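Local atomic coordinates of sulfite dehydrogenase (Paracoccus pantotrophus, PDB entry 2XTS), a protein that forms the molybdenum-cofactor subunit of sulfane dehydrogenase SoxCD, which oxidises protein-bound sulfur and probably passes the electrons on to haem c. Residues R88-G93 / P98-F103; R108-T113 / L153-A158; V302-G307 / L329-D334. One frame throughout, in Å; residues are numbered along the deposited sequence.

Contact 1: residues R88-G93 / P98-F103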
# COMPACT_ATOMS: atom_id res chain seq x y z
N ARG A 88 -2.59 16.48 -20.70
CA ARG A 88 -3.77 16.56 -21.54
C ARG A 88 -4.12 15.15 -22.01
O ARG A 88 -3.23 14.38 -22.34
CB ARG A 88 -3.51 17.42 -22.78
CG ARG A 88 -3.18 18.89 -22.52
CD ARG A 88 -4.35 19.68 -21.97
NE ARG A 88 -4.01 21.09 -21.91
CZ ARG A 88 -3.34 21.67 -20.91
NH1 ARG A 88 -2.96 20.97 -19.84
NH2 ARG A 88 -3.08 22.97 -20.97
N LEU A 89 -5.42 14.84 -22.05
CA LEU A 89 -5.91 13.58 -22.61
C LEU A 89 -6.83 13.89 -23.79
O LEU A 89 -7.80 14.62 -23.64
CB LEU A 89 -6.68 12.76 -21.57
CG LEU A 89 -7.32 11.45 -22.06
CD1 LEU A 89 -6.19 10.48 -22.43
CD2 LEU A 89 -8.24 10.82 -21.02
N MET A 90 -6.53 13.29 -24.92
CA MET A 90 -7.27 13.49 -26.16
C MET A 90 -8.01 12.22 -26.49
O MET A 90 -7.49 11.12 -26.33
CB MET A 90 -6.30 13.85 -27.29
CG MET A 90 -6.95 13.94 -28.67
SD MET A 90 -5.77 14.35 -30.00
CE MET A 90 -5.38 16.02 -29.52
N ILE A 91 -9.26 12.37 -26.94
CA ILE A 91 -10.04 11.27 -27.53
C ILE A 91 -10.41 11.68 -28.94
O ILE A 91 -11.00 12.74 -29.13
CB ILE A 91 -11.32 10.93 -26.73
CG1 ILE A 91 -10.96 10.55 -25.29
CG2 ILE A 91 -12.05 9.78 -27.38
CD1 ILE A 91 -12.11 10.14 -24.40
N ASN A 92 -10.03 10.88 -29.93
CA ASN A 92 -10.26 11.26 -31.33
C ASN A 92 -10.50 10.02 -32.16
O ASN A 92 -10.52 8.90 -31.66
CB ASN A 92 -9.10 12.11 -31.88
CG ASN A 92 -7.88 11.30 -32.23
OD1 ASN A 92 -7.22 10.73 -31.36
ND2 ASN A 92 -7.53 11.27 -33.51
N GLY A 93 -10.77 10.23 -33.44
CA GLY A 93 -10.99 9.15 -34.39
C GLY A 93 -12.46 8.96 -34.67
O GLY A 93 -13.19 9.94 -34.92
N PRO A 98 -14.44 14.79 -31.11
CA PRO A 98 -13.15 14.55 -30.48
C PRO A 98 -12.96 15.54 -29.35
O PRO A 98 -13.36 16.71 -29.47
CB PRO A 98 -12.16 14.82 -31.60
CG PRO A 98 -12.85 15.85 -32.45
CD PRO A 98 -14.30 15.51 -32.38
N LEU A 99 -12.34 15.10 -28.27
CA LEU A 99 -12.25 15.89 -27.03
C LEU A 99 -10.83 16.02 -26.50
O LEU A 99 -9.99 15.16 -26.74
CB LEU A 99 -13.12 15.27 -25.92
CG LEU A 99 -14.62 15.24 -26.20
CD1 LEU A 99 -15.35 14.43 -25.14
CD2 LEU A 99 -15.23 16.64 -26.37
N VAL A 100 -10.60 17.11 -25.78
CA VAL A 100 -9.40 17.29 -24.97
C VAL A 100 -9.88 17.49 -23.53
O VAL A 100 -10.79 18.32 -23.26
CB VAL A 100 -8.57 18.50 -25.38
CG1 VAL A 100 -7.42 18.75 -24.35
CG2 VAL A 100 -8.03 18.29 -26.78
N PHE A 101 -9.29 16.74 -22.61
CA PHE A 101 -9.53 16.85 -21.17
C PHE A 101 -8.27 17.31 -20.44
O PHE A 101 -7.14 16.93 -20.79
CB PHE A 101 -9.89 15.48 -20.55
CG PHE A 101 -11.13 14.86 -21.11
CD1 PHE A 101 -12.38 15.28 -20.70
CD2 PHE A 101 -11.05 13.85 -22.04
CE1 PHE A 101 -13.53 14.72 -21.22
CE2 PHE A 101 -12.20 13.28 -22.55
CZ PHE A 101 -13.43 13.70 -22.13
N THR A 102 -8.47 18.15 -19.44
CA THR A 102 -7.44 18.47 -18.49
C THR A 102 -7.52 17.50 -17.31
O THR A 102 -8.50 16.78 -17.16
CB THR A 102 -7.61 19.88 -17.94
OG1 THR A 102 -8.87 19.94 -17.27
CG2 THR A 102 -7.63 20.90 -19.07
N PHE A 103 -6.51 17.49 -16.46
CA PHE A 103 -6.59 16.64 -15.28
C PHE A 103 -7.74 17.07 -14.36
O PHE A 103 -8.45 16.25 -13.79
CB PHE A 103 -5.25 16.58 -14.54
CG PHE A 103 -5.22 15.46 -13.54
CD1 PHE A 103 -4.95 14.16 -13.96
CD2 PHE A 103 -5.53 15.67 -12.21
CE1 PHE A 103 -4.98 13.12 -13.08
CE2 PHE A 103 -5.55 14.62 -11.31
CZ PHE A 103 -5.28 13.35 -11.75
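Ile-91 and Phe-101 meet because both side chains leave the backbone alike: Ile-91 CG1 (chi1 -58°) and Phe-101 CG (chi1 -61°) each lie opposite the carbonyl carbon and beside the backbone N. The straight end of the isoleucine (chi2 -177°) then carries Ile-91 CD1 to the rim of the phenyl ring, near its plane and 3.6 Å from Phe-101 CE2. Leu-89 stands on the same face of the sheet, its CD2 4.3 Å from Phe-101 CD2. On the other face the pair is Met-90 and Val-100, with Met-90 CE 4.4 Å from Val-100 CG2.

Beneath the side chains lies a regular antiparallel hairpin. Leu-89 and Phe-101 form one hydrogen-bonded pair, with Phe-101 N 2.8 Å from Leu-89 O; Ile-91 and Leu-99 form the next, with Leu-99 N 2.8 Å from Ile-91 O. The non-hydrogen-bonded pair between them brings Met-90 CA to 3.2 Å from Leu-99 O, a CA-H...O contact. With an alanine in place of Phe-101, Ile-91 CD1 would lose the ring edge it rests against, and a gap would probably open beside Leu-89.

Strand 99-101 is outermost only within its own chain, since a strand of the cytochrome chain pairs with Leu-99 and Val-100. Ile-8 of the second subunit packs on Met-90 and Val-100, while Leu-106 lies against Leu-89 and Phe-101. Between residues 89-91 and 99-101 the chemistry is thus peptide bonding flanked by hydrocarbon, whereas polar side-chain bonds lie at the ends, where Arg-88 binds Gln-85 and Asp-5 of the second subunit, and Asn-92 binds Arg-229 and Asp-18 of the cytochrome chain.

Contact 2: residues R108-T113 / L153-A158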
# COMPACT_ATOMS: atom_id res chain seq x y z
N ARG A 108 -13.56 14.92 -12.17
CA ARG A 108 -14.99 15.20 -12.04
C ARG A 108 -15.89 14.11 -12.56
O ARG A 108 -17.11 14.21 -12.40
CB ARG A 108 -15.31 16.53 -12.72
CG ARG A 108 -14.52 17.68 -12.18
CD ARG A 108 -14.73 18.93 -12.97
NE ARG A 108 -16.09 19.43 -12.78
CZ ARG A 108 -16.57 20.53 -13.34
NH1 ARG A 108 -15.82 21.26 -14.15
NH2 ARG A 108 -17.81 20.90 -13.06
N PHE A 109 -15.31 13.08 -13.18
CA PHE A 109 -16.09 11.92 -13.63
C PHE A 109 -16.34 10.90 -12.52
O PHE A 109 -15.55 10.77 -11.59
CB PHE A 109 -15.35 11.17 -14.74
CG PHE A 109 -15.42 11.84 -16.10
CD1 PHE A 109 -16.49 11.61 -16.95
CD2 PHE A 109 -14.41 12.70 -16.53
CE1 PHE A 109 -16.54 12.19 -18.19
CE2 PHE A 109 -14.48 13.31 -17.77
CZ PHE A 109 -15.54 13.05 -18.59
N PRO A 110 -17.43 10.12 -12.65
CA PRO A 110 -17.69 9.08 -11.67
C PRO A 110 -16.52 8.10 -11.58
O PRO A 110 -15.97 7.67 -12.59
CB PRO A 110 -18.96 8.41 -12.21
CG PRO A 110 -19.66 9.53 -12.92
CD PRO A 110 -18.55 10.30 -13.59
N ARG A 111 -16.16 7.73 -10.35
CA ARG A 111 -14.99 6.89 -10.09
C ARG A 111 -15.31 5.45 -9.80
O ARG A 111 -16.38 5.14 -9.32
CB ARG A 111 -14.20 7.46 -8.92
CG ARG A 111 -13.69 8.87 -9.20
CD ARG A 111 -12.96 9.48 -8.02
NE ARG A 111 -12.66 10.88 -8.30
CZ ARG A 111 -12.28 11.77 -7.40
NH1 ARG A 111 -12.03 11.42 -6.15
NH2 ARG A 111 -12.10 13.02 -7.79
N THR A 112 -14.37 4.59 -10.14
CA THR A 112 -14.44 3.17 -9.86
C THR A 112 -13.10 2.73 -9.27
O THR A 112 -12.14 3.49 -9.25
CB THR A 112 -14.69 2.36 -11.15
OG1 THR A 112 -13.68 2.70 -12.11
CG2 THR A 112 -16.08 2.64 -11.73
N THR A 113 -13.05 1.49 -8.82
CA THR A 113 -11.85 0.91 -8.27
C THR A 113 -11.66 -0.51 -8.76
O THR A 113 -12.62 -1.22 -9.02
CB THR A 113 -11.87 0.95 -6.72
OG1 THR A 113 -10.60 0.51 -6.20
CG2 THR A 113 -12.93 0.05 -6.16
N LEU A 153 -12.93 3.70 -18.79
CA LEU A 153 -12.88 4.27 -20.14
C LEU A 153 -14.26 4.44 -20.76
O LEU A 153 -14.46 5.37 -21.54
CB LEU A 153 -11.98 3.45 -21.08
CG LEU A 153 -10.48 3.46 -20.77
CD1 LEU A 153 -9.71 2.87 -21.96
CD2 LEU A 153 -9.96 4.84 -20.37
N SER A 154 -15.19 3.56 -20.42
CA SER A 154 -16.53 3.66 -20.99
C SER A 154 -17.16 5.03 -20.74
O SER A 154 -17.83 5.57 -21.63
CB SER A 154 -17.42 2.57 -20.42
OG SER A 154 -17.56 2.67 -19.02
N VAL A 155 -16.95 5.61 -19.57
CA VAL A 155 -17.59 6.89 -19.29
C VAL A 155 -16.90 8.03 -20.03
O VAL A 155 -17.57 8.97 -20.48
CB VAL A 155 -17.70 7.17 -17.79
CG1 VAL A 155 -18.55 8.42 -17.57
CG2 VAL A 155 -18.32 5.98 -17.04
N LEU A 156 -15.58 7.96 -20.21
CA LEU A 156 -14.87 8.98 -20.99
C LEU A 156 -15.28 8.91 -22.45
O LEU A 156 -15.52 9.94 -23.09
CB LEU A 156 -13.38 8.78 -20.88
CG LEU A 156 -12.82 8.90 -19.47
CD1 LEU A 156 -11.31 8.60 -19.51
CD2 LEU A 156 -13.08 10.27 -18.89
N LEU A 157 -15.34 7.69 -22.96
CA LEU A 157 -15.67 7.47 -24.36
C LEU A 157 -17.10 7.92 -24.66
O LEU A 157 -17.37 8.44 -25.73
CB LEU A 157 -15.45 6.01 -24.74
CG LEU A 157 -13.96 5.64 -24.77
CD1 LEU A 157 -13.79 4.13 -24.88
CD2 LEU A 157 -13.19 6.33 -25.90
N ALA A 158 -18.00 7.73 -23.70
CA ALA A 158 -19.38 8.22 -23.81
C ALA A 158 -19.47 9.73 -24.03
O ALA A 158 -20.39 10.20 -24.72
CB ALA A 158 -20.18 7.79 -22.57
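Phe-109 and Val-155 mark the closest approach of the two backbones, their CA atoms lying 7.7 Å apart, a spacing that side chains must fill. From Phe-109 to Arg-111 the chain runs extended into the strand that begins at Thr-112, whereas residues 153-158 are the opening turns of a helix, in which Leu-157 N already bonds to Leu-153 O at 2.9 Å. The loop meets this helix through two consecutive helical residues, Val-155 and Leu-156, and the join is wholly apolar.

Leu-156 makes the more specific contact. Its CB does not aim at the loop, but CG lies opposite the carbonyl carbon (chi1 -62°), and with CD1 continuing the chain (chi2 177°) it is the other branch, CD2, that swings over the phenyl ring. Leu-156 CD2 sits over the middle of the ring, 3.6 Å from the centroid of the Phe-109 ring and 14° off its normal, which makes this a textbook CH-pi contact over the face. The nearest single atom is Phe-109 CE2, 3.5 Å from Leu-156 CD2. Val-155 approaches obliquely: its CG1 lies 3.8 Å from Phe-109 CD1 and 4.4 Å from Pro-110 CD, although this valine has two modelled conformers and these distances belong to one of them.

Strand 143-152 leads directly into helix 153-160, and its Val-151 also touches Phe-109. Leu-5 of the cytochrome chain packs on the same residue. Leu-156 also touches Leu-194 of strand 193-198 and Leu-89 and Ile-91 of strand 89-93, while Leu-153 and Leu-157 pack on Val-188 of helix 185-191.

Contact 3: residues V302-G307 / L329-D334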
# COMPACT_ATOMS: atom_id res chain seq x y z
N VAL A 302 0.96 -27.43 -3.63
CA VAL A 302 2.38 -27.36 -3.37
C VAL A 302 2.95 -28.79 -3.34
O VAL A 302 2.34 -29.70 -2.77
CB VAL A 302 2.64 -26.61 -2.05
CG1 VAL A 302 4.08 -26.76 -1.62
CG2 VAL A 302 2.28 -25.16 -2.21
N SER A 303 4.10 -28.97 -3.98
CA SER A 303 4.84 -30.23 -3.91
C SER A 303 6.17 -30.00 -3.25
O SER A 303 6.80 -28.96 -3.45
CB SER A 303 5.04 -30.80 -5.31
OG SER A 303 5.79 -32.02 -5.29
N LEU A 304 6.61 -30.97 -2.44
CA LEU A 304 7.94 -30.96 -1.87
C LEU A 304 8.90 -31.89 -2.60
O LEU A 304 10.08 -31.94 -2.22
CB LEU A 304 7.89 -31.38 -0.39
CG LEU A 304 6.80 -30.74 0.48
CD1 LEU A 304 6.95 -31.25 1.90
CD2 LEU A 304 6.85 -29.20 0.42
N ASP A 305 8.39 -32.64 -3.58
CA ASP A 305 9.16 -33.72 -4.20
C ASP A 305 9.14 -33.64 -5.71
O ASP A 305 9.20 -34.65 -6.41
CB ASP A 305 8.68 -35.09 -3.66
CG ASP A 305 7.25 -35.40 -3.98
OD1 ASP A 305 6.58 -34.64 -4.71
OD2 ASP A 305 6.80 -36.49 -3.51
N GLY A 306 9.11 -32.43 -6.24
CA GLY A 306 9.25 -32.20 -7.69
C GLY A 306 8.07 -32.60 -8.54
O GLY A 306 8.22 -32.84 -9.73
N GLY A 307 6.89 -32.67 -7.91
CA GLY A 307 5.66 -32.97 -8.62
C GLY A 307 5.20 -34.41 -8.57
O GLY A 307 4.23 -34.74 -9.22
N LEU A 329 1.63 -22.89 3.10
CA LEU A 329 1.62 -24.27 3.56
C LEU A 329 2.67 -24.38 4.64
O LEU A 329 3.83 -24.03 4.44
CB LEU A 329 1.92 -25.28 2.43
CG LEU A 329 1.85 -26.77 2.80
CD1 LEU A 329 0.40 -27.22 2.93
CD2 LEU A 329 2.59 -27.68 1.83
N ASP A 330 2.24 -24.84 5.83
CA ASP A 330 3.14 -25.03 6.93
C ASP A 330 3.59 -26.47 6.97
O ASP A 330 2.76 -27.37 6.94
CB ASP A 330 2.44 -24.61 8.21
CG ASP A 330 2.04 -23.14 8.17
OD1 ASP A 330 2.97 -22.31 8.08
OD2 ASP A 330 0.83 -22.81 8.25
N ILE A 331 4.90 -26.68 7.01
CA ILE A 331 5.45 -28.04 7.11
C ILE A 331 6.42 -28.18 8.29
O ILE A 331 6.82 -27.20 8.91
CB ILE A 331 6.14 -28.50 5.79
CG1 ILE A 331 7.47 -27.76 5.55
CG2 ILE A 331 5.18 -28.33 4.61
CD1 ILE A 331 8.37 -28.43 4.49
N ASP A 332 6.80 -29.43 8.56
CA ASP A 332 7.82 -29.73 9.55
C ASP A 332 9.02 -30.27 8.77
O ASP A 332 9.02 -31.42 8.35
CB ASP A 332 7.26 -30.75 10.54
CG ASP A 332 8.19 -31.05 11.70
OD1 ASP A 332 9.37 -30.65 11.67
OD2 ASP A 332 7.73 -31.72 12.65
N TRP A 333 10.05 -29.44 8.57
CA TRP A 333 11.19 -29.82 7.73
C TRP A 333 12.17 -30.71 8.51
O TRP A 333 12.72 -30.30 9.53
CB TRP A 333 11.90 -28.58 7.20
CG TRP A 333 13.00 -28.89 6.21
CD1 TRP A 333 12.97 -29.80 5.18
CD2 TRP A 333 14.30 -28.31 6.18
NE1 TRP A 333 14.16 -29.80 4.51
CE2 TRP A 333 15.00 -28.89 5.09
CE3 TRP A 333 14.95 -27.35 6.95
CZ2 TRP A 333 16.32 -28.55 4.79
CZ3 TRP A 333 16.24 -27.00 6.65
CH2 TRP A 333 16.92 -27.59 5.57
N ASP A 334 12.36 -31.93 8.01
CA ASP A 334 13.27 -32.89 8.64
C ASP A 334 14.74 -32.73 8.18
O ASP A 334 15.60 -33.52 8.54
CB ASP A 334 12.78 -34.34 8.46
CG ASP A 334 12.74 -34.79 7.01
OD1 ASP A 334 13.19 -34.03 6.13
OD2 ASP A 334 12.28 -35.93 6.76
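Leu-329 packs on Val-302, from a strand that is not its direct neighbour in the sheet, and its side chain is worth following outward. CB points at the opposite segment, CG stands anti to the backbone N (chi1 -177°), and neither CB nor CG comes within 4.2 Å of the facing segment. The contact is made one bond further on. Leu-329 CD2 lies 3.9 Å from Val-302 CG1 and 4.0 Å from Val-302 CB, the two side chains lying alongside one another and pointing opposite ways. The same methyl also lies 3.9 Å from Ile-331 CG2, its neighbour two residues along the strand, which links this pair to the next.

This apolar packing lies in the dimerisation domain of the molybdenum-cofactor oxidoreductases, which belongs to the immunoglobulin-like E-set clan. Strands 297-303 and 325-333 are not paired directly; strand 311-316 lies between them in the sheet. Even so, Val-302 CA comes within 7.6 Å of Leu-329 CA.

Further along, Leu-304 and Ile-331 meet tip to tip, Leu-304 CD1 being 4.1 Å from Ile-331 CD1. The isoleucine reaches out with CG1 lodged between its backbone N and carbonyl carbon (chi1 72°). Ile-286 and Leu-340, from strands 282-291 and 338-346, also pack on Leu-304.

Just beyond, the chain leaves strand 297-303 through an ST turn. Ser-303 OG accepts a bond from Asp-305 N at 3.2 Å, with an N-H...O angle of 160°, and another from Gly-307 N at 2.9 Å. Gly-306 and Gly-307 both take positive phi angles in this turn.

In the fold
Contacts 1 and 2 share one block of the molybdopterin-binding domain, with centres 13 Å apart. They touch directly: Phe-101 CE1 lies 3.7 Å from Phe-109 CZ, and Ile-91 CD1 lies 3.7 Å from Leu-156 O, so the hairpin rests on the helix and loop of contact 2. The side chain of Leu-89 is about 11 Å from the bound molybdopterin, so this packing stands back from the cofactor. Contact 3 belongs to the dimerisation domain, its centre 54 Å from that of contact 1 and 47 Å from that of contact 2. The dimer shortens that separation: Pro-110 packs against Asp-330 of the second subunit.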